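Local coordinates for methylmalonyl-CoA carboxyltransferase 12S subunit (Propionibacterium freudenreichii, PDB 1ON3), which transfers the carboxyl group of methylmalonyl-CoA to the biotin of the 1.3S subunit, giving propanoyl-CoA, within the hexameric core of transcarboxylase, at residues Gly176-Ala179 against Gly180-Tyr184; His199-Ile202 against Thr203-Val207; Glu214-Ala218 against Asp219-Gly223. One frame throughout, in Å; residues are numbered along the deposited sequence.

How the interactions relate
All three contacts are local and follow in series without nesting or crossing. Interaction 1 closes the turn that leads from strand 177-179 through a 3-10 segment toward helix 184-188. Interaction 2 closes the one between strand 199-201 and helix 205-212, and it lies beside the first because the two short strands pair in parallel; a backbone bond between Gly180 and Phe201 helps join them. Interaction 3 closes the loop between helices 205-212 and 218-222. It meets interaction 2 where Asp219 bonds His199 and Leu221 packs on Pro205, but does not touch interaction 1. Together they tie the two-stranded sheet to its following helices, and each borders the second subunit.

Interaction 1 (Gly176-Ala179 against Gly180-Tyr184); sequences GPCA and GGASY. With MCA (methylmalonyl-coenzyme A), chain T.
Cys178 and Ser183 meet side by side where strand 177-179 gives way to a 3-10 turn, with Cys178 SG 3.6 Å from Ser183 OG. With chi1 at -168°, SG is turned away from the backbone N of Cys178 and beside its carbonyl carbon, which sets it against Ser183 and 4.2 Å from Ala182 CB. Ser183 OG donates to Gly180 O at 3.0 Å, in the carbonyl plane, and so pins the turn from within; Met200 and, in the second subunit, Ile385 pack around this dense inner side. Replacing the serine with alanine would probably leave Gly180 O with one donor fewer and Cys178 SG with a gap beside it. The other side is looser and is bridged by water 1, which donates to Ala179 O at 2.6 Å and to the thioester oxygen OS1 of MCA at 2.7 Å, and accepts from Ala182 N. Gly181 N makes a nearly straight bond (177°) to the carboxylate oxygen OS5 of MCA, 2.7 Å away. Such a glycine-rich 3-10 turn before a helix is consistent with the crotonase-like fold, whose oxyanion holes use backbone N-H groups, though here the one direct bond reaches the carboxylate, not the thioester.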
loop_
_atom_site.group_PDB
_atom_site.type_symbol
_atom_site.label_atom_id
_atom_site.label_comp_id
_atom_site.label_asym_id
_atom_site.label_seq_id
_atom_site.Cartn_x
_atom_site.Cartn_y
_atom_site.Cartn_z
ATOM N N GLY E 176 -11.404 -21.268 -38.235
ATOM C CA GLY E 176 -12.420 -22.221 -38.633
ATOM C C GLY E 176 -13.729 -21.665 -38.121
ATOM O O GLY E 176 -13.850 -20.445 -37.927
ATOM N N PRO E 177 -14.740 -22.518 -37.892
ATOM C CA PRO E 177 -16.007 -21.995 -37.388
ATOM C C PRO E 177 -15.850 -21.529 -35.945
ATOM O O PRO E 177 -14.922 -21.934 -35.240
ATOM C CB PRO E 177 -16.944 -23.204 -37.458
ATOM C CG PRO E 177 -16.370 -24.030 -38.545
ATOM C CD PRO E 177 -14.885 -23.922 -38.308
ATOM N N CYS E 178 -16.778 -20.679 -35.534
ATOM C CA CYS E 178 -16.875 -20.146 -34.179
ATOM C C CYS E 178 -18.364 -19.856 -34.115
ATOM O O CYS E 178 -18.812 -18.707 -34.199
ATOM C CB CYS E 178 -16.065 -18.859 -34.015
ATOM S SG CYS E 178 -15.896 -18.376 -32.257
ATOM N N ALA E 179 -19.134 -20.932 -33.986
ATOM C CA ALA E 179 -20.591 -20.850 -33.979
ATOM C C ALA E 179 -21.254 -20.604 -32.638
ATOM O O ALA E 179 -21.223 -21.467 -31.749
ATOM C CB ALA E 179 -21.165 -22.116 -34.609
ATOM N N GLY E 180 -21.869 -19.434 -32.502
ATOM C CA GLY E 180 -22.570 -19.105 -31.281
ATOM C C GLY E 180 -21.843 -18.271 -30.240
ATOM O O GLY E 180 -20.890 -17.549 -30.537
ATOM N N GLY E 181 -22.319 -18.383 -29.006
ATOM C CA GLY E 181 -21.745 -17.647 -27.894
ATOM C C GLY E 181 -20.252 -17.824 -27.715
ATOM O O GLY E 181 -19.621 -17.005 -27.058
ATOM N N ALA E 182 -19.684 -18.888 -28.278
ATOM C CA ALA E 182 -18.240 -19.110 -28.189
ATOM C C ALA E 182 -17.528 -17.823 -28.627
ATOM O O ALA E 182 -16.451 -17.488 -28.132
ATOM C CB ALA E 182 -17.830 -20.255 -29.102
ATOM N N SER E 183 -18.155 -17.111 -29.562
ATOM C CA SER E 183 -17.627 -15.861 -30.110
ATOM C C SER E 183 -17.321 -14.774 -29.072
ATOM O O SER E 183 -16.498 -13.899 -29.320
ATOM C CB SER E 183 -18.605 -15.296 -31.149
ATOM O OG SER E 183 -18.798 -16.213 -32.216
ATOM N N TYR E 184 -17.970 -14.816 -27.914
ATOM C CA TYR E 184 -17.713 -13.797 -26.900
ATOM C C TYR E 184 -16.307 -13.881 -26.288
ATOM O O TYR E 184 -15.782 -12.879 -25.809
ATOM C CB TYR E 184 -18.791 -13.850 -25.816
ATOM C CG TYR E 184 -20.147 -13.377 -26.302
ATOM C CD1 TYR E 184 -21.282 -14.185 -26.171
ATOM C CD2 TYR E 184 -20.297 -12.120 -26.905
ATOM C CE1 TYR E 184 -22.537 -13.751 -26.634
ATOM C CE2 TYR E 184 -21.533 -11.680 -27.366
ATOM C CZ TYR E 184 -22.657 -12.507 -27.229
ATOM O OH TYR E 184 -23.893 -12.086 -27.704
HETATM C C8 MCA T . -20.361 -29.438 -34.459
HETATM N N9 MCA T . -20.399 -30.759 -34.002
HETATM C C4 MCA T . -20.883 -30.661 -32.708
HETATM C C5 MCA T . -21.097 -29.280 -32.487
HETATM N N7 MCA T . -20.764 -28.534 -33.602
HETATM N N3 MCA T . -21.116 -31.688 -31.792
HETATM C C2 MCA T . -21.602 -31.218 -30.591
HETATM N N1 MCA T . -21.847 -29.905 -30.264
HETATM C C6 MCA T . -21.602 -28.897 -31.195
HETATM N N6 MCA T . -21.851 -27.635 -30.831
HETATM C "C1'" MCA T . -20.061 -31.938 -34.592
HETATM C "C2'" MCA T . -21.065 -32.247 -35.708
HETATM O "O2'" MCA T . -22.195 -32.904 -35.207
HETATM C "C3'" MCA T . -20.208 -33.031 -36.671
HETATM O "O3'" MCA T . -20.240 -34.403 -36.320
HETATM C "C4'" MCA T . -18.792 -32.438 -36.557
HETATM O "O4'" MCA T . -18.785 -31.804 -35.221
HETATM C "C5'" MCA T . -18.385 -31.286 -37.562
HETATM O "O5'" MCA T . -19.342 -31.063 -38.262
HETATM P P1 MCA T . -19.954 -30.890 -39.495
HETATM O O11 MCA T . -21.305 -30.672 -39.439
HETATM O O12 MCA T . -19.517 -32.064 -39.959
HETATM O O6 MCA T . -19.450 -29.570 -40.324
HETATM P P2 MCA T . -19.199 -28.446 -40.993
HETATM O O21 MCA T . -20.096 -28.924 -41.935
HETATM O O22 MCA T . -17.878 -28.011 -41.213
HETATM O O7 MCA T . -20.002 -27.338 -40.160
HETATM C CPB MCA T . -19.803 -27.075 -39.005
HETATM C CPA MCA T . -20.558 -26.081 -38.140
HETATM C CP7 MCA T . -21.723 -27.041 -37.807
HETATM C CP9 MCA T . -20.835 -24.736 -38.854
HETATM C CP8 MCA T . -19.675 -25.780 -36.903
HETATM O OP3 MCA T . -21.372 -28.085 -37.234
HETATM C CP6 MCA T . -22.799 -26.640 -36.974
HETATM O OP2 MCA T . -23.441 -25.576 -37.299
HETATM N NP2 MCA T . -23.122 -27.416 -35.758
HETATM C CP5 MCA T . -23.668 -26.633 -34.700
HETATM C CP4 MCA T . -23.681 -25.335 -34.099
HETATM C CP3 MCA T . -24.298 -24.978 -32.833
HETATM O OP1 MCA T . -25.585 -25.404 -32.910
HETATM N NP1 MCA T . -23.890 -24.302 -31.596
HETATM C CP2 MCA T . -24.966 -24.249 -30.646
HETATM C CP1 MCA T . -24.398 -23.718 -29.399
HETATM P P3 MCA T . -19.757 -35.876 -36.876
HETATM O O31 MCA T . -20.751 -35.730 -37.989
HETATM O O32 MCA T . -20.177 -36.904 -35.866
HETATM O O33 MCA T . -18.364 -36.049 -37.426
HETATM S S MCA T . -25.357 -23.560 -28.215
HETATM C CS1 MCA T . -23.978 -22.992 -27.541
HETATM O OS1 MCA T . -22.788 -22.839 -27.936
HETATM C CS2 MCA T . -24.244 -21.743 -26.958
HETATM C CS3 MCA T . -24.018 -21.626 -25.658
HETATM C CS4 MCA T . -24.669 -20.326 -27.445
HETATM O OS4 MCA T . -25.254 -19.532 -26.706
HETATM O OS5 MCA T . -24.383 -20.075 -28.608
HETATM O O HOH W 1 -21.042 -21.231 -29.147
#

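Interaction 2 (His199-Ile202 against Thr203-Val207); sequences HMFI and TGPQV. With DXX (methylmalonic acid), chain U.
The ring of Phe201 lies against the backbone of Gly204, three residues on, in a CH-pi contact: Gly204 CA stands 4.1 Å from the ring centroid and 29° off the ring normal, so it sits off-centre. Pro205 continues the same packing, with its CD over one face of the ring but shifted toward the rim, 4.2 Å from Phe201 CZ; the two side chains cross at about a right angle. In Phe201, CG takes the crowded position between the backbone N and the carbonyl carbon (chi1 44°), which sets the ring beside Thr203 O and Gly204. Thr203 O approaches the ring obliquely, 3.8 Å from Phe201 CD1, and both this oxygen and Thr203 N are buried without a partner in the model.

The turn is a strand-to-helix passage, with Gly204 as N-cap and Pro205 opening helix 205-212. Gly204 N points at the bound methylmalonic acid and bonds DXX O at 2.9 Å, with an N-H...O angle of 167°. The start of a helix is likely to favour an anion here. Val207, in the first turn of the helix, adds its CG2 methyl at 3.6 Å from DXX O, while Ile202 O lies beside DXX CB.

The side chains of Ile202 and Thr203 are set nearly perpendicular, with Ile202 CG2 3.9 Å from Thr203 OG1. In Thr203, OG1 is anti to the carbonyl carbon (chi1 -52°), which leaves the methyl CG2 as the branch facing the ligand, 4.2 Å from DXX O. Across the subunit interface Glu380 of the second subunit accepts from Ile202 N through OE2, and Pro375 of that subunit packs on Thr203.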
loop_
_atom_site.group_PDB
_atom_site.type_symbol
_atom_site.label_atom_id
_atom_site.label_comp_id
_atom_site.label_asym_id
_atom_site.label_seq_id
_atom_site.Cartn_x
_atom_site.Cartn_y
_atom_site.Cartn_z
ATOM N N HIS E 199 -15.411 -18.460 -39.887
ATOM C CA HIS E 199 -16.728 -17.847 -39.790
ATOM C C HIS E 199 -17.048 -17.687 -38.310
ATOM O O HIS E 199 -16.683 -18.527 -37.482
ATOM C CB HIS E 199 -17.796 -18.685 -40.505
ATOM C CG HIS E 199 -17.576 -18.790 -41.982
ATOM N ND1 HIS E 199 -16.797 -19.777 -42.548
ATOM C CD2 HIS E 199 -17.949 -17.976 -42.999
ATOM C CE1 HIS E 199 -16.695 -19.564 -43.850
ATOM N NE2 HIS E 199 -17.384 -18.476 -44.149
ATOM N N MET E 200 -17.716 -16.595 -37.977
ATOM C CA MET E 200 -18.056 -16.302 -36.596
ATOM C C MET E 200 -19.416 -15.607 -36.561
ATOM O O MET E 200 -19.702 -14.757 -37.397
ATOM C CB MET E 200 -16.968 -15.385 -36.013
ATOM C CG MET E 200 -17.179 -14.920 -34.594
ATOM S SD MET E 200 -15.619 -14.268 -33.904
ATOM C CE MET E 200 -15.507 -12.647 -34.704
ATOM N N PHE E 201 -20.258 -15.983 -35.605
ATOM C CA PHE E 201 -21.575 -15.365 -35.473
ATOM C C PHE E 201 -22.273 -15.837 -34.205
ATOM O O PHE E 201 -21.963 -16.909 -33.672
ATOM C CB PHE E 201 -22.442 -15.654 -36.708
ATOM C CG PHE E 201 -22.372 -17.076 -37.192
ATOM C CD1 PHE E 201 -22.841 -18.124 -36.401
ATOM C CD2 PHE E 201 -21.831 -17.366 -38.442
ATOM C CE1 PHE E 201 -22.773 -19.446 -36.852
ATOM C CE2 PHE E 201 -21.756 -18.680 -38.905
ATOM C CZ PHE E 201 -22.227 -19.724 -38.109
ATOM N N ILE E 202 -23.182 -15.016 -33.698
ATOM C CA ILE E 202 -23.909 -15.380 -32.489
ATOM C C ILE E 202 -25.047 -16.306 -32.904
ATOM O O ILE E 202 -25.288 -17.325 -32.266
ATOM C CB ILE E 202 -24.474 -14.134 -31.769
ATOM C CG1 ILE E 202 -23.323 -13.348 -31.120
ATOM C CG2 ILE E 202 -25.484 -14.553 -30.706
ATOM C CD1 ILE E 202 -22.345 -14.236 -30.320
ATOM N N THR E 203 -25.736 -15.942 -33.983
ATOM C CA THR E 203 -26.832 -16.757 -34.499
ATOM C C THR E 203 -26.523 -17.172 -35.942
ATOM O O THR E 203 -26.150 -16.340 -36.775
ATOM C CB THR E 203 -28.162 -15.990 -34.454
ATOM O OG1 THR E 203 -28.362 -15.476 -33.132
ATOM C CG2 THR E 203 -29.329 -16.914 -34.804
ATOM N N GLY E 204 -26.684 -18.461 -36.228
ATOM C CA GLY E 204 -26.402 -18.967 -37.558
ATOM C C GLY E 204 -27.382 -18.513 -38.623
ATOM O O GLY E 204 -28.474 -18.051 -38.301
ATOM N N PRO E 205 -27.010 -18.629 -39.910
ATOM C CA PRO E 205 -27.860 -18.230 -41.035
ATOM C C PRO E 205 -29.172 -19.011 -41.059
ATOM O O PRO E 205 -30.236 -18.440 -41.295
ATOM C CB PRO E 205 -26.996 -18.538 -42.255
ATOM C CG PRO E 205 -25.598 -18.410 -41.734
ATOM C CD PRO E 205 -25.694 -19.089 -40.389
ATOM N N GLN E 206 -29.093 -20.317 -40.821
ATOM C CA GLN E 206 -30.291 -21.145 -40.825
ATOM C C GLN E 206 -31.278 -20.604 -39.799
ATOM O O GLN E 206 -32.425 -20.317 -40.124
ATOM C CB GLN E 206 -29.953 -22.607 -40.497
ATOM C CG GLN E 206 -29.110 -23.341 -41.545
ATOM C CD GLN E 206 -27.725 -22.737 -41.728
ATOM O OE1 GLN E 206 -27.027 -22.450 -40.753
ATOM N NE2 GLN E 206 -27.319 -22.554 -42.980
ATOM N N VAL E 207 -30.819 -20.455 -38.560
ATOM C CA VAL E 207 -31.678 -19.951 -37.501
ATOM C C VAL E 207 -32.236 -18.575 -37.851
ATOM O O VAL E 207 -33.415 -18.305 -37.617
ATOM C CB VAL E 207 -30.928 -19.892 -36.153
ATOM C CG1 VAL E 207 -31.825 -19.301 -35.079
ATOM C CG2 VAL E 207 -30.475 -21.287 -35.752
HETATM C C1 DXX U . -28.346 -20.903 -31.674
HETATM O O1 DXX U . -28.564 -22.146 -31.293
HETATM C CA DXX U . -27.213 -20.619 -32.025
HETATM C CB DXX U . -26.611 -20.067 -30.891
HETATM C C DXX U . -26.518 -20.750 -33.273
HETATM O O DXX U . -27.258 -20.482 -34.244
HETATM O O2 DXX U . -25.321 -21.078 -33.383
#

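Interaction 3 (Glu214-Ala218 against Asp219-Gly223); sequences EDVTA and DELGG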
loop_
_atom_site.group_PDB
_atom_site.type_symbol
_atom_site.label_atom_id
_atom_site.label_comp_id
_atom_site.label_asym_id
_atom_site.label_seq_id
_atom_site.Cartn_x
_atom_site.Cartn_y
_atom_site.Cartn_z
ATOM N N GLU E 214 -34.718 -13.821 -43.184
ATOM C CA GLU E 214 -33.602 -13.236 -43.920
ATOM C C GLU E 214 -32.731 -14.309 -44.551
ATOM O O GLU E 214 -32.430 -15.336 -43.930
ATOM C CB GLU E 214 -32.749 -12.363 -42.991
ATOM C CG GLU E 214 -33.263 -10.951 -42.832
ATOM C CD GLU E 214 -32.802 -10.296 -41.540
ATOM O OE1 GLU E 214 -32.877 -9.054 -41.458
ATOM O OE2 GLU E 214 -32.384 -11.016 -40.605
ATOM N N ASP E 215 -32.343 -14.069 -45.800
ATOM C CA ASP E 215 -31.487 -14.996 -46.528
ATOM C C ASP E 215 -30.076 -14.439 -46.572
ATOM O O ASP E 215 -29.855 -13.303 -46.988
ATOM C CB ASP E 215 -31.988 -15.213 -47.962
ATOM C CG ASP E 215 -33.239 -16.063 -48.022
ATOM O OD1 ASP E 215 -34.346 -15.508 -47.859
ATOM O OD2 ASP E 215 -33.111 -17.290 -48.221
ATOM N N VAL E 216 -29.123 -15.251 -46.141
ATOM C CA VAL E 216 -27.736 -14.836 -46.127
ATOM C C VAL E 216 -26.880 -16.086 -45.981
ATOM O O VAL E 216 -27.317 -17.083 -45.409
ATOM C CB VAL E 216 -27.480 -13.852 -44.948
ATOM C CG1 VAL E 216 -27.664 -14.571 -43.612
ATOM C CG2 VAL E 216 -26.097 -13.241 -45.056
ATOM N N THR E 217 -25.673 -16.041 -46.524
ATOM C CA THR E 217 -24.760 -17.171 -46.432
ATOM C C THR E 217 -23.876 -16.972 -45.204
ATOM O O THR E 217 -23.816 -15.873 -44.650
ATOM C CB THR E 217 -23.868 -17.263 -47.685
ATOM O OG1 THR E 217 -23.136 -16.040 -47.840
ATOM C CG2 THR E 217 -24.719 -17.503 -48.933
ATOM N N ALA E 218 -23.202 -18.027 -44.765
ATOM C CA ALA E 218 -22.327 -17.902 -43.610
ATOM C C ALA E 218 -21.252 -16.868 -43.946
ATOM O O ALA E 218 -20.846 -16.068 -43.101
ATOM C CB ALA E 218 -21.688 -19.242 -43.288
ATOM N N ASP E 219 -20.814 -16.881 -45.200
ATOM C CA ASP E 219 -19.781 -15.965 -45.648
ATOM C C ASP E 219 -20.241 -14.512 -45.616
ATOM O O ASP E 219 -19.507 -13.631 -45.176
ATOM C CB ASP E 219 -19.328 -16.344 -47.057
ATOM C CG ASP E 219 -17.817 -16.335 -47.199
ATOM O OD1 ASP E 219 -17.148 -17.110 -46.481
ATOM O OD2 ASP E 219 -17.302 -15.551 -48.024
ATOM N N GLU E 220 -21.458 -14.259 -46.083
ATOM C CA GLU E 220 -21.985 -12.903 -46.080
ATOM C C GLU E 220 -22.258 -12.479 -44.646
ATOM O O GLU E 220 -22.017 -11.336 -44.261
ATOM C CB GLU E 220 -23.301 -12.826 -46.846
ATOM C CG GLU E 220 -23.244 -13.179 -48.310
ATOM C CD GLU E 220 -24.620 -13.101 -48.945
ATOM O OE1 GLU E 220 -25.535 -13.798 -48.458
ATOM O OE2 GLU E 220 -24.790 -12.341 -49.924
ATOM N N LEU E 221 -22.763 -13.420 -43.858
ATOM C CA LEU E 221 -23.114 -13.149 -42.469
ATOM C C LEU E 221 -21.942 -12.950 -41.512
ATOM O O LEU E 221 -21.877 -11.944 -40.799
ATOM C CB LEU E 221 -23.999 -14.276 -41.936
ATOM C CG LEU E 221 -24.444 -14.137 -40.478
ATOM C CD1 LEU E 221 -25.411 -12.981 -40.337
ATOM C CD2 LEU E 221 -25.091 -15.427 -40.025
ATOM N N GLY E 222 -21.027 -13.909 -41.484
ATOM C CA GLY E 222 -19.920 -13.811 -40.552
ATOM C C GLY E 222 -18.539 -14.157 -41.056
ATOM O O GLY E 222 -17.714 -14.673 -40.292
ATOM N N GLY E 223 -18.288 -13.892 -42.334
ATOM C CA GLY E 223 -16.969 -14.146 -42.888
ATOM C C GLY E 223 -16.021 -13.051 -42.408
ATOM O O GLY E 223 -16.473 -12.015 -41.926
#
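Glu220 OE1 receives the backbone Thr217 N at 3.0 Å, with an angle of 154°, on the lone pair of OE1 that points away from the other carboxylate oxygen; Thr217 OG1 stands 3.3 Å from OE1, at best a weak second bond. The exchange is mutual, since Glu220 N donates to Thr217 OG1 at 3.0 Å. Thr217 can accept it because OG1 sits between its backbone N and carbonyl carbon (chi1 58°), turned over the first residues of the helix. Glu220 folds back to answer: CG lies beside its own N (chi1 -62°), the chain then runs extended, and the carboxylate ends at the loop backbone. Fitting the two together is tight, with Thr217 OG1 only 2.9 Å from Glu220 CG. A carboxylate at the start of a helix is also likely to be favoured by the helix dipole at this end.

On the neighbouring flank Val216 runs antiparallel to the Glu220 side chain, its CG2 3.3 Å from Glu220 CB, and also meets Leu221 CB at 3.9 Å. Leu221 faces inward and packs on Phe201, Pro205 and Ile208, so the loop residue before the cap joins this apolar cluster. The main chain begins its helical bonding at once, Leu221 N to Thr217 O and then Gly222 N to Ala218 O at 2.7 Å. Tyr381 of the second subunit bonds Glu220 O through its hydroxyl, and Val377 of that subunit packs on Val216.

The reciprocal bonds of Thr217 and Glu220 make a capping box, and the apolar contact of Val216 with Leu221 across it matches a hydrophobic staple, a pairing characteristic of helix N termini.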